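Protein LigF (Sphingobium sp. SYK-6, PDB 4XT0) cleaves beta-aryl ether bonds in lignin stereospecifically, as a beta-etherase of the glutathione S-transferase superfamily that binds glutathione. Local coordinates at residues K7-G12 against E32-D37; A15-P20 against G55-L60; L24-L29 against P237-M242. All coordinates share one frame; numbering follows the deposited sequence.

Overall arrangement
All three contacts touch helix 15-26 or the strands on either side of it in the chain. Interaction 1 pairs strand 6-10 with strand 32-35, one of the two outer strands of the sheet, by backbone hydrogen bonds and is partly buried. Interaction 2, wholly buried, sets segment 15-20 of the helix against the turn leading into strand 59-62; its chemistry across the segments is apolar, and the polar bonds go to glutathione, which interaction 1 also touches through Phe11. Interaction 3 lies farther out, at the other end of helix 15-26, where the C-terminal helix 237-244 meets it through a ring, carboxylates and water. Gln33 of interaction 1 bonds the hydroxyl of Tyr25 in interaction 3.

Interaction 1 (K7-G12 against E32-D37). With GSH (glutathione), chain B.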
loop_
_atom_site.group_PDB
_atom_site.type_symbol
_atom_site.label_atom_id
_atom_site.label_comp_id
_atom_site.label_asym_id
_atom_site.label_seq_id
_atom_site.Cartn_x
_atom_site.Cartn_y
_atom_site.Cartn_z
ATOM N N LYS A 7 -15.473 -1.083 -19.173
ATOM C CA LYS A 7 -15.993 -2.312 -18.568
ATOM C C LYS A 7 -15.302 -2.554 -17.234
ATOM O O LYS A 7 -14.087 -2.374 -17.129
ATOM C CB LYS A 7 -15.783 -3.515 -19.490
ATOM C CG LYS A 7 -16.441 -3.364 -20.853
ATOM C CD LYS A 7 -16.143 -4.560 -21.753
ATOM C CE LYS A 7 -16.597 -4.293 -23.184
ATOM N NZ LYS A 7 -18.041 -3.885 -23.229
ATOM N N LEU A 8 -16.072 -2.933 -16.212
ATOM C CA LEU A 8 -15.486 -3.334 -14.933
ATOM C C LEU A 8 -15.768 -4.811 -14.648
ATOM O O LEU A 8 -16.919 -5.242 -14.631
ATOM C CB LEU A 8 -16.020 -2.489 -13.771
ATOM C CG LEU A 8 -15.292 -2.802 -12.453
ATOM C CD1 LEU A 8 -13.864 -2.211 -12.473
ATOM C CD2 LEU A 8 -16.052 -2.329 -11.217
ATOM N N TYR A 9 -14.703 -5.561 -14.403
ATOM C CA TYR A 9 -14.771 -6.968 -14.030
ATOM C C TYR A 9 -14.576 -7.085 -12.530
ATOM O O TYR A 9 -13.514 -6.699 -12.026
ATOM C CB TYR A 9 -13.692 -7.757 -14.769
ATOM C CG TYR A 9 -13.866 -7.733 -16.260
ATOM C CD1 TYR A 9 -13.289 -6.734 -17.034
ATOM C CD2 TYR A 9 -14.627 -8.706 -16.898
ATOM C CE1 TYR A 9 -13.458 -6.709 -18.406
ATOM C CE2 TYR A 9 -14.800 -8.690 -18.264
ATOM C CZ TYR A 9 -14.214 -7.691 -19.011
ATOM O OH TYR A 9 -14.391 -7.673 -20.368
ATOM N N SER A 10 -15.575 -7.582 -11.801
ATOM C CA SER A 10 -15.465 -7.582 -10.335
ATOM C C SER A 10 -16.444 -8.536 -9.663
ATOM O O SER A 10 -17.276 -9.155 -10.335
ATOM C CB SER A 10 -15.688 -6.166 -9.780
ATOM O OG SER A 10 -17.072 -5.926 -9.539
ATOM N N PHE A 11 -16.355 -8.638 -8.333
ATOM C CA PHE A 11 -17.268 -9.496 -7.566
ATOM C C PHE A 11 -18.535 -8.751 -7.126
ATOM O O PHE A 11 -19.323 -9.287 -6.354
ATOM C CB PHE A 11 -16.583 -10.063 -6.308
ATOM C CG PHE A 11 -15.542 -11.129 -6.581
ATOM C CD1 PHE A 11 -15.506 -11.808 -7.786
ATOM C CD2 PHE A 11 -14.604 -11.451 -5.606
ATOM C CE1 PHE A 11 -14.545 -12.791 -8.023
ATOM C CE2 PHE A 11 -13.640 -12.421 -5.832
ATOM C CZ PHE A 11 -13.614 -13.099 -7.046
ATOM N N GLY A 12 -18.723 -7.514 -7.582
ATOM C CA GLY A 12 -19.856 -6.724 -7.125
ATOM C C GLY A 12 -19.467 -5.815 -5.973
ATOM O O GLY A 12 -18.280 -5.638 -5.684
ATOM N N GLU A 32 -20.015 -1.191 -18.699
ATOM C CA GLU A 32 -20.576 -2.528 -18.587
ATOM C C GLU A 32 -20.116 -3.158 -17.271
ATOM O O GLU A 32 -18.918 -3.307 -17.005
ATOM C CB GLU A 32 -20.171 -3.404 -19.785
ATOM C CG GLU A 32 -20.925 -4.722 -19.836
ATOM C CD GLU A 32 -20.381 -5.689 -20.883
ATOM O OE1 GLU A 32 -19.521 -5.288 -21.698
ATOM O OE2 GLU A 32 -20.819 -6.859 -20.887
ATOM N N GLN A 33 -21.076 -3.508 -16.431
ATOM C CA GLN A 33 -20.774 -4.161 -15.166
ATOM C C GLN A 33 -20.689 -5.669 -15.395
ATOM O O GLN A 33 -21.712 -6.311 -15.591
ATOM C CB GLN A 33 -21.850 -3.810 -14.115
ATOM C CG GLN A 33 -21.503 -4.254 -12.698
ATOM C CD GLN A 33 -22.397 -3.624 -11.647
ATOM O OE1 GLN A 33 -22.700 -2.432 -11.708
ATOM N NE2 GLN A 33 -22.809 -4.418 -10.665
ATOM N N VAL A 34 -19.481 -6.230 -15.397
ATOM C CA VAL A 34 -19.317 -7.666 -15.645
ATOM C C VAL A 34 -19.085 -8.434 -14.348
ATOM O O VAL A 34 -18.079 -8.239 -13.666
ATOM C CB VAL A 34 -18.148 -7.959 -16.622
ATOM C CG1 VAL A 34 -18.028 -9.463 -16.866
ATOM C CG2 VAL A 34 -18.369 -7.231 -17.938
ATOM N N PHE A 35 -20.035 -9.293 -13.995
ATOM C CA PHE A 35 -19.910 -10.099 -12.784
ATOM C C PHE A 35 -18.989 -11.295 -13.017
ATOM O O PHE A 35 -19.298 -12.174 -13.820
ATOM C CB PHE A 35 -21.284 -10.587 -12.311
ATOM C CG PHE A 35 -21.232 -11.395 -11.046
ATOM C CD1 PHE A 35 -20.715 -10.846 -9.882
ATOM C CD2 PHE A 35 -21.708 -12.694 -11.018
ATOM C CE1 PHE A 35 -20.669 -11.582 -8.710
ATOM C CE2 PHE A 35 -21.670 -13.437 -9.848
ATOM C CZ PHE A 35 -21.155 -12.880 -8.690
ATOM N N VAL A 36 -17.850 -11.310 -12.330
ATOM C CA VAL A 36 -16.950 -12.466 -12.330
ATOM C C VAL A 36 -17.361 -13.352 -11.162
ATOM O O VAL A 36 -17.213 -12.951 -10.009
ATOM C CB VAL A 36 -15.474 -12.028 -12.188
ATOM C CG1 VAL A 36 -14.532 -13.225 -12.167
ATOM C CG2 VAL A 36 -15.109 -11.059 -13.306
ATOM N N ASP A 37 -17.902 -14.535 -11.451
ATOM C CA ASP A 37 -18.569 -15.332 -10.419
ATOM C C ASP A 37 -17.571 -16.136 -9.587
ATOM O O ASP A 37 -17.022 -17.131 -10.064
ATOM C CB ASP A 37 -19.600 -16.271 -11.065
ATOM C CG ASP A 37 -20.566 -16.893 -10.050
ATOM O OD1 ASP A 37 -20.264 -16.906 -8.836
ATOM O OD2 ASP A 37 -21.643 -17.360 -10.483
HETATM N N1 GSH B . -4.299 -5.487 -4.460
HETATM C CA1 GSH B . -5.473 -5.953 -5.214
HETATM C C1 GSH B . -6.509 -4.851 -5.407
HETATM O O11 GSH B . -7.172 -4.810 -6.426
HETATM O O12 GSH B . -6.724 -3.924 -4.460
HETATM C CB1 GSH B . -6.108 -7.125 -4.438
HETATM C CG1 GSH B . -7.222 -7.719 -5.294
HETATM C CD1 GSH B . -7.949 -8.801 -4.518
HETATM O OE1 GSH B . -7.504 -9.198 -3.459
HETATM N N2 GSH B . -9.093 -9.312 -5.016
HETATM C CA2 GSH B . -9.822 -10.366 -4.292
HETATM C C2 GSH B . -9.866 -11.614 -5.148
HETATM O O2 GSH B . -9.767 -11.513 -6.358
HETATM C CB2 GSH B . -11.269 -9.912 -4.056
HETATM S SG2 GSH B . -11.381 -8.576 -2.822
HETATM N N3 GSH B . -10.030 -12.846 -4.585
HETATM C CA3 GSH B . -10.103 -14.028 -5.461
HETATM C C3 GSH B . -8.886 -14.927 -5.390
HETATM O O31 GSH B . -8.978 -16.066 -5.792
HETATM O O32 GSH B . -7.711 -14.481 -4.901
#
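The ring of Phe11 meets Val36 with its edge: CD1 lies 3.0 Å from Val36 O, near the ring plane, while CE1 reaches Val36 CG1. Atom CE2 of the same ring lies 3.8 Å from N3 of glutathione, which approaches obliquely. The Phe35 ring takes the carbonyl of Phe11 at its edge, CE1 to Phe11 O at 3.6 Å, and carries Asp37 N over one face, toward the rim. Val34 CG1 comes obliquely to Tyr9 CD2 at 3.5 Å, and Val36 CG2 sits at the edge of the Tyr9 ring, beside CB. Trp47, Phe48 and Ile51 of helix 46-51 also pack on Tyr9.

Strands 6-10 and 32-35 run parallel, the two strands of the beta-alpha-beta unit that opens the thioredoxin-like domain, with helix 15-26 as the crossover. Their backbones bond in alternation: Leu8 N donates to Glu32 O and Leu8 O accepts from Val34 N, then Ser10 N reaches Val34 O and Val36 N reaches Ser10 O.

Near the beginning of the paired region, Lys7 and Glu32 form a salt bridge, NZ to OE1 at 2.6 Å. The Lys7 chain is extended until chi4, -54°, turns NZ in to the carboxylate. At the end of the strand, Ser10 OG accepts from Gly12 N at 3.0 Å in an ST turn.

Interaction 2 (A15-P20 against G55-L60). With GSH (glutathione), chain B.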
loop_
_atom_site.group_PDB
_atom_site.type_symbol
_atom_site.label_atom_id
_atom_site.label_comp_id
_atom_site.label_asym_id
_atom_site.label_seq_id
_atom_site.Cartn_x
_atom_site.Cartn_y
_atom_site.Cartn_z
ATOM N N ALA A 15 -15.703 -5.416 -0.569
ATOM C CA ALA A 15 -14.249 -5.525 -0.545
ATOM C C ALA A 15 -13.611 -4.719 -1.671
ATOM O O ALA A 15 -14.054 -3.610 -1.978
ATOM C CB ALA A 15 -13.823 -7.020 -0.616
ATOM N N ASN A 16 -12.583 -5.264 -2.311
ATOM C CA ASN A 16 -11.798 -4.442 -3.231
ATOM C C ASN A 16 -12.596 -4.037 -4.471
ATOM O O ASN A 16 -12.398 -2.951 -5.020
ATOM C CB ASN A 16 -10.513 -5.174 -3.623
ATOM C CG ASN A 16 -9.505 -5.196 -2.493
ATOM O OD1 ASN A 16 -9.127 -4.145 -1.970
ATOM N ND2 ASN A 16 -9.093 -6.388 -2.082
ATOM N N SER A 17 -13.526 -4.895 -4.882
ATOM C CA SER A 17 -14.400 -4.613 -6.031
ATOM C C SER A 17 -15.265 -3.358 -5.838
ATOM O O SER A 17 -15.560 -2.650 -6.795
ATOM C CB SER A 17 -15.318 -5.819 -6.310
ATOM O OG SER A 17 -14.589 -6.928 -6.816
ATOM N N LEU A 18 -15.704 -3.107 -4.609
ATOM C CA LEU A 18 -16.586 -1.973 -4.368
ATOM C C LEU A 18 -15.937 -0.625 -4.740
ATOM O O LEU A 18 -16.632 0.285 -5.181
ATOM C CB LEU A 18 -17.050 -1.957 -2.896
ATOM C CG LEU A 18 -18.053 -0.852 -2.514
ATOM C CD1 LEU A 18 -19.040 -1.327 -1.443
ATOM C CD2 LEU A 18 -17.344 0.416 -2.033
ATOM N N LYS A 19 -14.619 -0.501 -4.572
ATOM C CA LYS A 19 -13.950 0.789 -4.744
ATOM C C LYS A 19 -14.175 1.357 -6.157
ATOM O O LYS A 19 -14.767 2.429 -6.282
ATOM C CB LYS A 19 -12.447 0.687 -4.423
ATOM C CG LYS A 19 -12.102 0.086 -3.029
ATOM C CD LYS A 19 -10.579 0.178 -2.780
ATOM C CE LYS A 19 -10.084 -0.703 -1.622
ATOM N NZ LYS A 19 -8.578 -0.771 -1.608
ATOM N N PRO A 20 -13.749 0.637 -7.231
ATOM C CA PRO A 20 -14.040 1.276 -8.533
ATOM C C PRO A 20 -15.516 1.254 -8.931
ATOM O O PRO A 20 -15.954 2.090 -9.736
ATOM C CB PRO A 20 -13.196 0.455 -9.533
ATOM C CG PRO A 20 -13.052 -0.905 -8.894
ATOM C CD PRO A 20 -13.021 -0.641 -7.384
ATOM N N GLY A 55 -5.236 -13.037 -12.100
ATOM C CA GLY A 55 -6.370 -13.865 -11.710
ATOM C C GLY A 55 -7.125 -13.339 -10.502
ATOM O O GLY A 55 -7.640 -14.113 -9.676
ATOM N N GLN A 56 -7.194 -12.014 -10.391
ATOM C CA GLN A 56 -7.941 -11.381 -9.315
ATOM C C GLN A 56 -8.774 -10.220 -9.827
ATOM O O GLN A 56 -8.525 -9.677 -10.906
ATOM C CB GLN A 56 -6.998 -10.908 -8.203
ATOM C CG GLN A 56 -6.528 -12.044 -7.295
ATOM C CD GLN A 56 -5.820 -11.560 -6.045
ATOM O OE1 GLN A 56 -4.934 -10.708 -6.107
ATOM N NE2 GLN A 56 -6.221 -12.097 -4.893
ATOM N N VAL A 57 -9.786 -9.864 -9.046
ATOM C CA VAL A 57 -10.639 -8.731 -9.368
ATOM C C VAL A 57 -10.327 -7.624 -8.352
ATOM O O VAL A 57 -9.816 -7.915 -7.269
ATOM C CB VAL A 57 -12.144 -9.113 -9.332
ATOM C CG1 VAL A 57 -12.467 -10.175 -10.388
ATOM C CG2 VAL A 57 -12.565 -9.589 -7.922
ATOM N N PRO A 58 -10.634 -6.358 -8.681
ATOM C CA PRO A 58 -11.237 -5.864 -9.920
ATOM C C PRO A 58 -10.239 -5.588 -11.029
ATOM O O PRO A 58 -9.026 -5.450 -10.811
ATOM C CB PRO A 58 -11.904 -4.556 -9.475
ATOM C CG PRO A 58 -10.982 -4.054 -8.422
ATOM C CD PRO A 58 -10.621 -5.310 -7.644
ATOM N N ALA A 59 -10.768 -5.497 -12.240
ATOM C CA ALA A 59 -9.972 -5.115 -13.393
ATOM C C ALA A 59 -10.829 -4.184 -14.249
ATOM O O ALA A 59 -11.999 -4.470 -14.487
ATOM C CB ALA A 59 -9.508 -6.361 -14.181
ATOM N N LEU A 60 -10.271 -3.044 -14.653
ATOM C CA LEU A 60 -10.996 -2.118 -15.531
ATOM C C LEU A 60 -10.487 -2.219 -16.948
ATOM O O LEU A 60 -9.285 -2.154 -17.186
ATOM C CB LEU A 60 -10.855 -0.665 -15.068
ATOM C CG LEU A 60 -11.594 0.355 -15.961
ATOM C CD1 LEU A 60 -13.062 0.436 -15.524
ATOM C CD2 LEU A 60 -10.943 1.740 -15.916
HETATM N N1 GSH B . -4.299 -5.487 -4.460
HETATM C CA1 GSH B . -5.473 -5.953 -5.214
HETATM C C1 GSH B . -6.509 -4.851 -5.407
HETATM O O11 GSH B . -7.172 -4.810 -6.426
HETATM O O12 GSH B . -6.724 -3.924 -4.460
HETATM C CB1 GSH B . -6.108 -7.125 -4.438
HETATM C CG1 GSH B . -7.222 -7.719 -5.294
HETATM C CD1 GSH B . -7.949 -8.801 -4.518
HETATM O OE1 GSH B . -7.504 -9.198 -3.459
HETATM N N2 GSH B . -9.093 -9.312 -5.016
HETATM C CA2 GSH B . -9.822 -10.366 -4.292
HETATM C C2 GSH B . -9.866 -11.614 -5.148
HETATM O O2 GSH B . -9.767 -11.513 -6.358
HETATM C CB2 GSH B . -11.269 -9.912 -4.056
HETATM S SG2 GSH B . -11.381 -8.576 -2.822
HETATM N N3 GSH B . -10.030 -12.846 -4.585
HETATM C CA3 GSH B . -10.103 -14.028 -5.461
HETATM C C3 GSH B . -8.886 -14.927 -5.390
HETATM O O31 GSH B . -8.978 -16.066 -5.792
HETATM O O32 GSH B . -7.711 -14.481 -4.901
#
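Pro20 and Pro58 meet at about a right angle, CG to CG at 3.8 Å, where helix 15-26 packs on the cis-proline turn of the thioredoxin-like fold. The peptide bond before Pro58 is cis, and the CB of Pro58 points toward the helix. Pro58 CG also lies 3.8 Å from Asn16 O, and Pro58 CD is near Asn16 CB, so the Pro58 ring packs against the backbone and CB of Asn16.

Ser17 OG meets Val57 CG2 at 3.5 Å, the methyl lodged between the backbone N and carbonyl carbon of its own residue. The hydroxyl is not left to this apolar neighbour, for it is hydrogen-bonded to Phe11 N.

With the cis bond following it, Val57 offers both backbone polar groups to glutathione. Its N gives a bond to O2 at 3.2 Å, and its O receives N2 at 2.7 Å, so the cysteinyl part of the ligand is gripped at two points as if by a neighbouring strand. Gln56 NE2 donates to O32 of the glycyl carboxylate. Asn16, from segment 15-20, has chi1 -73° and chi2 -56°, which together bring ND2 to 3.3 Å from the glutathione sulfur SG2.

Interaction 3 (L24-L29 against P237-M242); sequences LYEKGL and PAIKEM. With TRS (2-amino-2-hydroxymethyl-propane-1,3-diol), chain C.
Tyr25, with CG anti to its carbonyl carbon (chi1 -79°), lays its ring against Met242, while Glu241, with CG anti to the backbone N (chi1 -176°), extends its carboxylate to the ring's edge. Met242 CA stands over one face, 3.9 Å from the Tyr25 ring centroid, a CH-pi contact, and Met242 CB lies 3.7 Å from Tyr25 CD2. At the edge, Glu241 CD approaches Tyr25 CD1 to 3.5 Å, the carboxylate plane turned 69° from the ring. Glu241 OE2 pairs with Lys245 and accepts from a Tris molecule, probably from the crystallisation liquor, that also bonds Leu29 O. The Tyr25 hydroxyl is bonded to Gln33.

Glu26 brings OE1 to 3.4 Å from Ala238 CB and OE2 against Ile239 CG1; Asn86 and Arg236 hold its carboxylate. An alanine in place of Tyr25 removes the ring over which Met242 CA sits, which would probably open a gap between the helices and leave Gln33 without its hydroxyl partner.

This packing joins helix 237-244 to the N-terminal domain where Gly28 closes a Schellman motif after helix 15-26. Carboxylate oxygens and the Tyr25 carbonyl touch carbon directly, but with no hydrogen bond crossing, the protein's polar groups are linked through water: Tyr25 O to Glu241 OE1, Glu26 OE1 to Ala238 N.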
loop_
_atom_site.group_PDB
_atom_site.type_symbol
_atom_site.label_atom_id
_atom_site.label_comp_id
_atom_site.label_asym_id
_atom_site.label_seq_id
_atom_site.Cartn_x
_atom_site.Cartn_y
_atom_site.Cartn_z
ATOM N N LEU A 24 -17.340 4.629 -10.210
ATOM C CA LEU A 24 -18.031 4.708 -11.494
ATOM C C LEU A 24 -19.444 5.281 -11.347
ATOM O O LEU A 24 -19.861 6.150 -12.120
ATOM C CB LEU A 24 -18.087 3.314 -12.154
ATOM C CG LEU A 24 -16.737 2.799 -12.684
ATOM C CD1 LEU A 24 -16.754 1.270 -12.819
ATOM C CD2 LEU A 24 -16.378 3.494 -14.013
ATOM N N TYR A 25 -20.183 4.801 -10.351
ATOM C CA TYR A 25 -21.545 5.294 -10.132
ATOM C C TYR A 25 -21.546 6.722 -9.605
ATOM O O TYR A 25 -22.418 7.503 -9.937
ATOM C CB TYR A 25 -22.305 4.405 -9.144
ATOM C CG TYR A 25 -22.849 3.132 -9.740
ATOM C CD1 TYR A 25 -24.041 3.131 -10.453
ATOM C CD2 TYR A 25 -22.172 1.923 -9.577
ATOM C CE1 TYR A 25 -24.543 1.963 -10.998
ATOM C CE2 TYR A 25 -22.660 0.753 -10.124
ATOM C CZ TYR A 25 -23.848 0.778 -10.833
ATOM O OH TYR A 25 -24.349 -0.385 -11.365
ATOM N N GLU A 26 -20.575 7.065 -8.764
ATOM C CA GLU A 26 -20.542 8.429 -8.223
ATOM C C GLU A 26 -20.246 9.436 -9.326
ATOM O O GLU A 26 -20.708 10.583 -9.279
ATOM C CB GLU A 26 -19.506 8.559 -7.104
ATOM C CG GLU A 26 -19.894 7.843 -5.817
ATOM C CD GLU A 26 -20.863 8.637 -4.937
ATOM O OE1 GLU A 26 -21.354 9.713 -5.360
ATOM O OE2 GLU A 26 -21.154 8.162 -3.815
ATOM N N LYS A 27 -19.488 9.004 -10.333
ATOM C CA LYS A 27 -19.098 9.917 -11.416
ATOM C C LYS A 27 -20.078 9.870 -12.587
ATOM O O LYS A 27 -19.927 10.588 -13.583
ATOM C CB LYS A 27 -17.668 9.595 -11.862
ATOM C CG LYS A 27 -16.665 9.873 -10.729
ATOM C CD LYS A 27 -15.205 9.702 -11.190
ATOM C CE LYS A 27 -14.790 10.802 -12.153
ATOM N NZ LYS A 27 -15.010 12.186 -11.601
ATOM N N GLY A 28 -21.108 9.044 -12.444
ATOM C CA GLY A 28 -22.154 8.949 -13.447
ATOM C C GLY A 28 -21.640 8.363 -14.748
ATOM O O GLY A 28 -22.228 8.573 -15.800
ATOM N N LEU A 29 -20.549 7.616 -14.672
ATOM C CA LEU A 29 -19.930 7.050 -15.868
ATOM C C LEU A 29 -20.683 5.824 -16.367
ATOM O O LEU A 29 -21.028 4.937 -15.587
ATOM C CB LEU A 29 -18.469 6.682 -15.589
ATOM C CG LEU A 29 -17.533 7.886 -15.442
ATOM C CD1 LEU A 29 -16.187 7.478 -14.891
ATOM C CD2 LEU A 29 -17.358 8.572 -16.798
ATOM N N PRO A 237 -27.204 8.800 -3.060
ATOM C CA PRO A 237 -27.932 8.230 -4.204
ATOM C C PRO A 237 -27.094 7.281 -5.071
ATOM O O PRO A 237 -27.615 6.257 -5.499
ATOM C CB PRO A 237 -28.354 9.472 -4.994
ATOM C CG PRO A 237 -28.516 10.525 -3.930
ATOM C CD PRO A 237 -27.373 10.262 -2.981
ATOM N N ALA A 238 -25.831 7.607 -5.328
ATOM C CA ALA A 238 -24.986 6.762 -6.171
ATOM C C ALA A 238 -24.658 5.432 -5.489
ATOM O O ALA A 238 -24.504 4.407 -6.162
ATOM C CB ALA A 238 -23.676 7.498 -6.545
ATOM N N ILE A 239 -24.547 5.447 -4.159
ATOM C CA ILE A 239 -24.265 4.222 -3.407
ATOM C C ILE A 239 -25.497 3.324 -3.357
ATOM O O ILE A 239 -25.398 2.107 -3.567
ATOM C CB ILE A 239 -23.784 4.534 -1.968
ATOM C CG1 ILE A 239 -22.458 5.323 -1.993
ATOM C CG2 ILE A 239 -23.627 3.259 -1.159
ATOM C CD1 ILE A 239 -21.277 4.616 -2.682
ATOM N N LYS A 240 -26.665 3.915 -3.100
ATOM C CA LYS A 240 -27.917 3.162 -3.197
ATOM C C LYS A 240 -28.099 2.606 -4.612
ATOM O O LYS A 240 -28.502 1.454 -4.777
ATOM C CB LYS A 240 -29.126 4.024 -2.809
ATOM C CG LYS A 240 -29.223 4.336 -1.324
ATOM C CD LYS A 240 -30.554 4.999 -0.979
ATOM C CE LYS A 240 -30.614 5.440 0.491
ATOM N NZ LYS A 240 -30.539 4.308 1.474
ATOM N N GLU A 241 -27.791 3.409 -5.632
ATOM C CA GLU A 241 -27.902 2.930 -7.014
ATOM C C GLU A 241 -26.979 1.729 -7.277
ATOM O O GLU A 241 -27.365 0.774 -7.955
ATOM C CB GLU A 241 -27.582 4.047 -8.006
ATOM C CG GLU A 241 -27.764 3.642 -9.465
ATOM C CD GLU A 241 -27.179 4.662 -10.431
ATOM O OE1 GLU A 241 -26.565 5.642 -9.959
ATOM O OE2 GLU A 241 -27.328 4.481 -11.660
ATOM N N MET A 242 -25.760 1.797 -6.745
ATOM C CA MET A 242 -24.782 0.728 -6.909
ATOM C C MET A 242 -25.358 -0.590 -6.376
ATOM O O MET A 242 -25.362 -1.620 -7.064
ATOM C CB MET A 242 -23.472 1.090 -6.190
ATOM C CG MET A 242 -22.418 -0.018 -6.219
ATOM S SD MET A 242 -20.929 0.359 -5.272
ATOM C CE MET A 242 -21.626 0.497 -3.620
HETATM C C TRS C . -24.905 4.695 -14.637
HETATM C C1 TRS C . -25.967 3.796 -15.278
HETATM C C2 TRS C . -23.739 3.866 -14.099
HETATM C C3 TRS C . -24.391 5.673 -15.684
HETATM N N TRS C . -25.500 5.471 -13.541
HETATM O O1 TRS C . -26.413 2.804 -14.377
HETATM O O2 TRS C . -22.722 4.725 -13.626
HETATM O O3 TRS C . -25.494 6.234 -16.357
HETATM O O HOH W 1 -24.680 6.991 -11.480
HETATM O O HOH W 2 -24.144 10.106 -4.606
#